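Local structure of cell envelope-related transcriptional attenuator domain-containing protein (Streptococcus agalactiae, 3OKZ) at residues K18-L23 against V109-Q114; T49-T54 against E277-R282. The protein is of unknown function but belongs to the LytR/CpsA/Psr family and probably transfers anionic glycopolymers from lipid carriers to the cell wall. One frame throughout, in Å; residues are numbered along the deposited sequence.

Overall arrangement
Both contacts lie at one end of the central mixed sheet, their centres 12 Å apart, and are joined through the neighbouring antiparallel strands 20-28 and 41-51. Interaction 1 pairs the start of strand 20-28 with strand 111-116, while interaction 2 sets the end of strand 41-51 against the C-terminal end of helix 264-277. A probable backbone hydrogen bond from Phe20 N to Ile50 O (2.8 Å) connects the two strands directly. Lys18 NZ of the first contact forms a salt bridge with Asp279 OD2 of the second, 3.0 Å away, and Leu278 CD1 packs 3.4 Å from Phe20 O. Strand 20-28 thus lies between strand 111-116 on one side and strand 41-51, with the helix end packed on it, on the other.

Interaction 1: residues K18-L23 against V109-Q114; sequences KPFSIL and VDYFMQ
Leu23 O is gripped twice: Met113 N donates to it at 2.7 Å, nearly straight (173°) and in the carbonyl plane, and Phe112 CA adds a CA-H...O contact at 3.4 Å. The returning bond is longer and less well directed, since Leu23 N reaches Tyr111 O (3.3 Å) from well above its carbonyl plane. One step earlier, Tyr111 N donates in plane to Ser21 O at 2.8 Å. These bonds put strand 20-23 parallel to strand 111-114, with axes at 31°, as neighbours in the mixed sheet of the LytR/CpsA/Psr domain. Just ahead of the pairing, the Asp110 carboxylate turns back to strand 20-28: its OD1 accepts Ser21 N through the anti lone pair at 3.1 Å, while OD2 is held by Ser11. Ser21 OG in turn accepts a weak bond from Asp110 N.

On the face shared by Ile22 and Tyr111, the edge of the Tyr111 ring, led by CD1, meets the face of Phe20 in an offset edge-to-face pair, planes at 90° and centroids 5.3 Å apart. Ile22, extended with CG1 anti to the backbone N, runs its CD1 to CB of Met113, here selenomethionine, at 3.6 Å. The other face has Leu23 CB against Val109 CG1 (4.0 Å), and both residues pack on Leu98 of helix 93-105.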
ATOM      1  N   LYS A  18       8.183  19.672   3.986  1.00 33.88           N
ATOM      2  CA  LYS A  18       8.486  18.868   5.172  1.00 35.88           C
ATOM      3  C   LYS A  18       8.260  17.385   4.843  1.00 37.65           C
ATOM      4  O   LYS A  18       7.355  17.047   4.073  1.00 42.17           O
ATOM      5  CB  LYS A  18       7.565  19.298   6.319  1.00 38.55           C
ATOM      6  CG  LYS A  18       7.823  18.600   7.645  1.00 58.82           C
ATOM      7  CD  LYS A  18       9.192  18.961   8.237  1.00 69.55           C
ATOM      8  CE  LYS A  18       9.534  18.069   9.435  1.00 69.45           C
ATOM      9  NZ  LYS A  18      10.949  18.212   9.893  1.00 68.34           N
ATOM     10  N   PRO A  19       9.084  16.481   5.413  1.00 33.67           N
ATOM     11  CA  PRO A  19       8.953  15.038   5.168  1.00 32.70           C
ATOM     12  C   PRO A  19       7.513  14.599   5.409  1.00 24.75           C
ATOM     13  O   PRO A  19       6.846  15.118   6.307  1.00 18.16           O
ATOM     14  CB  PRO A  19       9.903  14.429   6.189  1.00 35.68           C
ATOM     15  CG  PRO A  19      10.960  15.453   6.308  1.00 30.22           C
ATOM     16  CD  PRO A  19      10.178  16.737   6.363  1.00 28.54           C
ATOM     17  N   PHE A  20       7.017  13.648   4.631  1.00  7.56           N
ATOM     18  CA  PHE A  20       5.647  13.250   4.863  1.00  8.94           C
ATOM     19  C   PHE A  20       5.353  11.786   4.603  1.00 18.75           C
ATOM     20  O   PHE A  20       6.179  11.062   4.049  1.00 21.31           O
ATOM     21  CB  PHE A  20       4.720  14.132   4.042  1.00  7.28           C
ATOM     22  CG  PHE A  20       4.818  13.900   2.562  1.00 19.00           C
ATOM     23  CD1 PHE A  20       3.955  13.008   1.926  1.00 18.10           C
ATOM     24  CD2 PHE A  20       5.766  14.581   1.797  1.00 17.49           C
ATOM     25  CE1 PHE A  20       4.034  12.804   0.547  1.00 22.32           C
ATOM     26  CE2 PHE A  20       5.849  14.381   0.413  1.00 17.74           C
ATOM     27  CZ  PHE A  20       4.984  13.494  -0.211  1.00 16.90           C
ATOM     28  N   SER A  21       4.168  11.364   5.043  1.00 19.31           N
ATOM     29  CA  SER A  21       3.712   9.993   4.876  1.00  9.24           C
ATOM     30  C   SER A  21       2.427   9.984   4.091  1.00 18.18           C
ATOM     31  O   SER A  21       1.533  10.798   4.321  1.00 23.48           O
ATOM     32  CB  SER A  21       3.470   9.317   6.227  1.00 10.13           C
ATOM     33  OG  SER A  21       2.354   9.863   6.917  1.00 15.06           O
ATOM     34  N   ILE A  22       2.354   9.066   3.142  1.00 23.63           N
ATOM     35  CA  ILE A  22       1.166   8.923   2.333  1.00 19.54           C
ATOM     36  C   ILE A  22       0.816   7.443   2.287  1.00 13.94           C
ATOM     37  O   ILE A  22       1.684   6.582   2.113  1.00 14.48           O
ATOM     38  CB  ILE A  22       1.398   9.455   0.905  1.00 14.35           C
ATOM     39  CG1 ILE A  22       0.136   9.263   0.061  1.00 14.49           C
ATOM     40  CG2 ILE A  22       2.592   8.759   0.287  1.00 19.57           C
ATOM     41  CD1 ILE A  22       0.257   9.771  -1.379  1.00 10.29           C
ATOM     42  N   LEU A  23      -0.458   7.155   2.497  1.00 21.13           N
ATOM     43  CA  LEU A  23      -0.939   5.792   2.450  1.00 17.42           C
ATOM     44  C   LEU A  23      -1.317   5.569   1.011  1.00 23.35           C
ATOM     45  O   LEU A  23      -2.280   6.162   0.510  1.00 28.74           O
ATOM     46  CB  LEU A  23      -2.171   5.617   3.322  1.00 13.14           C
ATOM     47  CG  LEU A  23      -2.743   4.200   3.279  1.00  7.13           C
ATOM     48  CD1 LEU A  23      -1.660   3.222   3.688  1.00 10.26           C
ATOM     49  CD2 LEU A  23      -3.929   4.089   4.215  1.00  8.96           C
ATOM     50  N   VAL A 109      -1.050   9.827   9.413  1.00 10.00           N
ATOM     51  CA  VAL A 109      -0.654   9.690   8.013  1.00 24.37           C
ATOM     52  C   VAL A 109      -0.986  10.934   7.184  1.00 19.00           C
ATOM     53  O   VAL A 109      -2.114  11.104   6.735  1.00 21.77           O
ATOM     54  CB  VAL A 109      -1.358   8.465   7.380  1.00 30.43           C
ATOM     55  CG1 VAL A 109      -0.872   8.256   5.963  1.00  0.01           C
ATOM     56  CG2 VAL A 109      -1.107   7.237   8.224  1.00 21.67           C
ATOM     57  N   ASP A 110       0.007  11.785   6.973  1.00 25.04           N
ATOM     58  CA  ASP A 110      -0.151  13.016   6.203  1.00 26.06           C
ATOM     59  C   ASP A 110      -1.157  12.975   5.046  1.00 24.56           C
ATOM     60  O   ASP A 110      -2.164  13.688   5.050  1.00 20.62           O
ATOM     61  CB  ASP A 110       1.219  13.443   5.674  1.00 15.39           C
ATOM     62  CG  ASP A 110       2.100  14.016   6.755  1.00 27.71           C
ATOM     63  OD1 ASP A 110       3.333  13.877   6.664  1.00 32.87           O
ATOM     64  OD2 ASP A 110       1.554  14.619   7.697  1.00 40.74           O
ATOM     65  N   TYR A 111      -0.885  12.143   4.052  1.00 22.46           N
ATOM     66  CA  TYR A 111      -1.772  12.064   2.904  1.00 19.47           C
ATOM     67  C   TYR A 111      -2.319  10.669   2.647  1.00 26.77           C
ATOM     68  O   TYR A 111      -2.181   9.767   3.466  1.00 22.09           O
ATOM     69  CB  TYR A 111      -1.057  12.601   1.657  1.00 13.82           C
ATOM     70  CG  TYR A 111      -0.537  13.997   1.867  1.00  9.38           C
ATOM     71  CD1 TYR A 111       0.746  14.218   2.361  1.00  1.36           C
ATOM     72  CD2 TYR A 111      -1.371  15.101   1.678  1.00 23.33           C
ATOM     73  CE1 TYR A 111       1.185  15.505   2.671  1.00 13.91           C
ATOM     74  CE2 TYR A 111      -0.943  16.392   1.989  1.00 18.29           C
ATOM     75  CZ  TYR A 111       0.331  16.587   2.489  1.00 26.90           C
ATOM     76  OH  TYR A 111       0.725  17.855   2.851  1.00 38.12           O
ATOM     77  N   PHE A 112      -2.941  10.501   1.493  1.00 30.15           N
ATOM     78  CA  PHE A 112      -3.543   9.237   1.142  1.00 26.50           C
ATOM     79  C   PHE A 112      -3.838   9.219  -0.349  1.00 28.80           C
ATOM     80  O   PHE A 112      -4.340  10.193  -0.917  1.00 27.01           O
ATOM     81  CB  PHE A 112      -4.841   9.082   1.935  1.00 21.88           C
ATOM     82  CG  PHE A 112      -5.869   8.236   1.264  1.00 26.25           C
ATOM     83  CD1 PHE A 112      -5.876   6.850   1.439  1.00 38.78           C
ATOM     84  CD2 PHE A 112      -6.824   8.823   0.433  1.00 33.24           C
ATOM     85  CE1 PHE A 112      -6.816   6.051   0.795  1.00 44.17           C
ATOM     86  CE2 PHE A 112      -7.773   8.036  -0.221  1.00 44.17           C
ATOM     87  CZ  PHE A 112      -7.767   6.643  -0.039  1.00 55.61           C
HETATM   88  N   MSE A 113      -3.522   8.104  -0.987  1.00 26.51           N
HETATM   89  CA  MSE A 113      -3.785   7.991  -2.405  1.00 18.93           C
HETATM   90  C   MSE A 113      -4.327   6.614  -2.750  1.00 13.51           C
HETATM   91  O   MSE A 113      -3.832   5.581  -2.272  1.00 16.11           O
HETATM   92  CB  MSE A 113      -2.512   8.261  -3.200  1.00 29.22           C
HETATM   93  CG  MSE A 113      -2.700   8.123  -4.697  1.00 35.64           C
HETATM   94 SE   MSE A 113      -1.106   8.477  -5.700  1.00 61.51          SE
HETATM   95  CE  MSE A 113      -1.381  10.335  -6.077  1.00  0.01           C
ATOM     96  N   GLN A 114      -5.367   6.602  -3.571  1.00  2.98           N
ATOM     97  CA  GLN A 114      -5.945   5.338  -3.989  1.00  9.55           C
ATOM     98  C   GLN A 114      -6.105   5.323  -5.491  1.00 16.70           C
ATOM     99  O   GLN A 114      -6.475   6.333  -6.092  1.00 23.19           O
ATOM    100  CB  GLN A 114      -7.286   5.096  -3.290  1.00 10.90           C
ATOM    101  CG  GLN A 114      -8.423   6.032  -3.661  1.00 16.58           C
ATOM    102  CD  GLN A 114      -9.592   5.876  -2.700  1.00 25.29           C
ATOM    103  OE1 GLN A 114      -9.777   4.821  -2.092  1.00 19.26           O
ATOM    104  NE2 GLN A 114     -10.387   6.924  -2.564  1.00 23.57           N
TER

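Interaction 2: residues T49-T54 against E277-R282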
ATOM      1  N   THR A  49       6.987   6.858   2.948  1.00 12.99           N
ATOM      2  CA  THR A  49       7.638   7.989   3.605  1.00 14.13           C
ATOM      3  C   THR A  49       8.503   8.658   2.560  1.00 18.27           C
ATOM      4  O   THR A  49       9.104   7.973   1.727  1.00 24.77           O
ATOM      5  CB  THR A  49       8.589   7.567   4.722  1.00 21.42           C
ATOM      6  OG1 THR A  49       9.658   6.806   4.159  1.00 24.03           O
ATOM      7  CG2 THR A  49       7.878   6.752   5.761  1.00 19.24           C
ATOM      8  N   ILE A  50       8.552   9.989   2.609  1.00 21.23           N
ATOM      9  CA  ILE A  50       9.370  10.801   1.698  1.00 16.48           C
ATOM     10  C   ILE A  50       9.965  11.922   2.537  1.00 17.70           C
ATOM     11  O   ILE A  50       9.230  12.686   3.175  1.00 19.76           O
ATOM     12  CB  ILE A  50       8.544  11.456   0.558  1.00 15.35           C
ATOM     13  CG1 ILE A  50       7.748  10.400  -0.208  1.00  2.37           C
ATOM     14  CG2 ILE A  50       9.476  12.183  -0.401  1.00 24.90           C
ATOM     15  CD1 ILE A  50       6.256  10.670  -0.231  1.00 15.69           C
ATOM     16  N   ASN A  51      11.291  12.007   2.558  1.00 27.48           N
ATOM     17  CA  ASN A  51      11.973  13.039   3.332  1.00 30.21           C
ATOM     18  C   ASN A  51      12.852  13.854   2.402  1.00 27.49           C
ATOM     19  O   ASN A  51      13.961  13.439   2.053  1.00 38.05           O
ATOM     20  CB  ASN A  51      12.832  12.411   4.418  1.00 34.79           C
ATOM     21  CG  ASN A  51      13.393  13.437   5.367  1.00 43.57           C
ATOM     22  OD1 ASN A  51      14.004  14.415   4.946  1.00 44.27           O
ATOM     23  ND2 ASN A  51      13.187  13.222   6.658  1.00 49.49           N
ATOM     24  N   PRO A  52      12.373  15.038   1.996  1.00 21.81           N
ATOM     25  CA  PRO A  52      13.112  15.923   1.089  1.00 16.47           C
ATOM     26  C   PRO A  52      14.487  16.291   1.629  1.00 34.12           C
ATOM     27  O   PRO A  52      15.439  16.513   0.874  1.00 38.50           O
ATOM     28  CB  PRO A  52      12.186  17.126   0.972  1.00 12.08           C
ATOM     29  CG  PRO A  52      11.553  17.183   2.330  1.00 28.22           C
ATOM     30  CD  PRO A  52      11.206  15.734   2.569  1.00 25.66           C
ATOM     31  N   LYS A  53      14.570  16.335   2.953  1.00 35.71           N
ATOM     32  CA  LYS A  53      15.789  16.685   3.665  1.00 36.57           C
ATOM     33  C   LYS A  53      16.860  15.600   3.517  1.00 33.37           C
ATOM     34  O   LYS A  53      17.856  15.799   2.818  1.00 34.66           O
ATOM     35  CB  LYS A  53      15.436  16.910   5.141  1.00 41.07           C
ATOM     36  CG  LYS A  53      16.425  17.712   5.952  1.00 43.99           C
ATOM     37  CD  LYS A  53      15.863  18.002   7.338  1.00 46.27           C
ATOM     38  CE  LYS A  53      15.553  16.719   8.102  1.00 46.51           C
ATOM     39  NZ  LYS A  53      15.028  16.987   9.469  1.00 46.61           N
ATOM     40  N   THR A  54      16.645  14.455   4.165  1.00 25.28           N
ATOM     41  CA  THR A  54      17.589  13.339   4.120  1.00 18.54           C
ATOM     42  C   THR A  54      17.675  12.745   2.726  1.00 23.62           C
ATOM     43  O   THR A  54      18.488  11.845   2.474  1.00 21.28           O
ATOM     44  CB  THR A  54      17.177  12.211   5.056  1.00 32.66           C
ATOM     45  OG1 THR A  54      16.036  11.530   4.507  1.00 42.22           O
ATOM     46  CG2 THR A  54      16.837  12.766   6.429  1.00 37.71           C
ATOM     47  N   GLU A 277      11.734   8.477  10.030  1.00 28.14           N
ATOM     48  CA  GLU A 277      11.652   9.013   8.669  1.00 29.19           C
ATOM     49  C   GLU A 277      10.863  10.312   8.596  1.00 23.44           C
ATOM     50  O   GLU A 277      11.249  11.237   7.878  1.00 18.25           O
ATOM     51  CB  GLU A 277      10.994   8.002   7.726  1.00 32.85           C
ATOM     52  CG  GLU A 277      11.789   6.741   7.523  1.00 33.36           C
ATOM     53  CD  GLU A 277      13.220   7.033   7.152  1.00 34.00           C
ATOM     54  OE1 GLU A 277      13.442   7.979   6.363  1.00 26.49           O
ATOM     55  OE2 GLU A 277      14.120   6.315   7.640  1.00 40.25           O
ATOM     56  N   LEU A 278       9.747  10.375   9.319  1.00 14.71           N
ATOM     57  CA  LEU A 278       8.921  11.576   9.292  1.00 16.66           C
ATOM     58  C   LEU A 278       9.353  12.599  10.337  1.00 23.60           C
ATOM     59  O   LEU A 278       8.628  13.568  10.602  1.00 23.15           O
ATOM     60  CB  LEU A 278       7.443  11.227   9.504  1.00 18.11           C
ATOM     61  CG  LEU A 278       6.691  10.362   8.484  1.00 27.83           C
ATOM     62  CD1 LEU A 278       7.393  10.405   7.123  1.00 29.92           C
ATOM     63  CD2 LEU A 278       6.600   8.943   8.998  1.00 30.33           C
ATOM     64  N   ASP A 279      10.539  12.395  10.912  1.00 16.18           N
ATOM     65  CA  ASP A 279      11.049  13.304  11.937  1.00 23.80           C
ATOM     66  C   ASP A 279      10.060  13.362  13.101  1.00 22.85           C
ATOM     67  O   ASP A 279       9.591  14.439  13.489  1.00 25.94           O
ATOM     68  CB  ASP A 279      11.257  14.723  11.379  1.00 28.84           C
ATOM     69  CG  ASP A 279      12.587  14.888  10.646  1.00 31.24           C
ATOM     70  OD1 ASP A 279      13.526  14.104  10.902  1.00 34.06           O
ATOM     71  OD2 ASP A 279      12.700  15.824   9.821  1.00 36.52           O
ATOM     72  N   LYS A 280       9.726  12.191  13.634  1.00 20.63           N
ATOM     73  CA  LYS A 280       8.816  12.084  14.770  1.00 18.42           C
ATOM     74  C   LYS A 280       9.542  11.374  15.898  1.00 19.09           C
ATOM     75  O   LYS A 280      10.430  10.564  15.664  1.00 22.78           O
ATOM     76  CB  LYS A 280       7.570  11.290  14.391  1.00 21.55           C
ATOM     77  CG  LYS A 280       6.649  12.013  13.441  1.00 13.04           C
ATOM     78  CD  LYS A 280       5.607  11.064  12.866  1.00 13.34           C
ATOM     79  CE  LYS A 280       4.619  11.804  11.995  1.00 22.61           C
ATOM     80  NZ  LYS A 280       3.798  12.742  12.795  1.00 25.67           N
ATOM     81  N   LYS A 281       9.175  11.692  17.128  1.00 32.62           N
ATOM     82  CA  LYS A 281       9.809  11.056  18.266  1.00 36.21           C
ATOM     83  C   LYS A 281       9.392   9.591  18.258  1.00 28.95           C
ATOM     84  O   LYS A 281       8.281   9.260  17.841  1.00 43.51           O
ATOM     85  CB  LYS A 281       9.368  11.740  19.565  1.00 47.79           C
ATOM     86  CG  LYS A 281       9.900  13.162  19.739  1.00 49.95           C
ATOM     87  CD  LYS A 281       9.695  13.624  21.167  1.00 59.13           C
ATOM     88  CE  LYS A 281      10.407  14.932  21.449  1.00 61.15           C
ATOM     89  NZ  LYS A 281      10.206  15.354  22.871  1.00 58.24           N
ATOM     90  N   ARG A 282      10.281   8.711  18.700  1.00 18.59           N
ATOM     91  CA  ARG A 282       9.971   7.292  18.734  1.00 28.41           C
ATOM     92  C   ARG A 282       9.446   6.976  20.121  1.00 28.20           C
ATOM     93  O   ARG A 282       9.710   7.719  21.061  1.00 47.59           O
ATOM     94  CB  ARG A 282      11.227   6.458  18.450  1.00 40.35           C
ATOM     95  CG  ARG A 282      11.898   6.745  17.110  1.00 48.74           C
ATOM     96  CD  ARG A 282      12.610   8.087  17.126  1.00 59.52           C
ATOM     97  NE  ARG A 282      13.179   8.447  15.827  1.00 64.20           N
ATOM     98  CZ  ARG A 282      13.753   9.618  15.563  1.00 67.73           C
ATOM     99  NH1 ARG A 282      13.836  10.544  16.510  1.00 71.40           N
ATOM    100  NH2 ARG A 282      14.237   9.874  14.353  1.00 69.54           N
TER
HETATM  101  O   HOH W   1      15.609   9.533   6.417  1.00 14.07           O
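Asn51 closes strand 41-51 and extends its side chain toward the C-terminal end of helix 264-277. Its CB lies 4.0 Å from Glu277 O, and CG, anti to the backbone N (chi1 -172°), carries the amide onward. At the tip, ND2 donates to Glu277 O at 3.0 Å and 160°, with the acceptor close to the amide plane and the donor in the carbonyl plane, so a carbonyl at the helix end is satisfied by a side chain. OD1 turns back to accept Thr54 N in an Asx motif, although its position is less certain. Beyond Asn51, Lys53 bends at chi3 and brings NZ to Asp279 OD2 (2.6 Å), a salt bridge approached from above the carboxylate plane; OD2 also binds Lys18. A water links Thr54 OG1 with Glu277 OE1. Deeper in, Thr49 CB rests 3.9 Å from both Glu277 CB and Leu278 CD1, while its OG1 bonds to Thr58. Asp279, with positive phi (58°), is the C' residue of the Schellman motif that ends the helix. The helix end thus packs on the middle strands of the sheet, Glu277 touching Thr58 of strand 56-62 and Leu278 lying against Thr49 and Ser21 of the neighbouring strands 41-51 and 20-28.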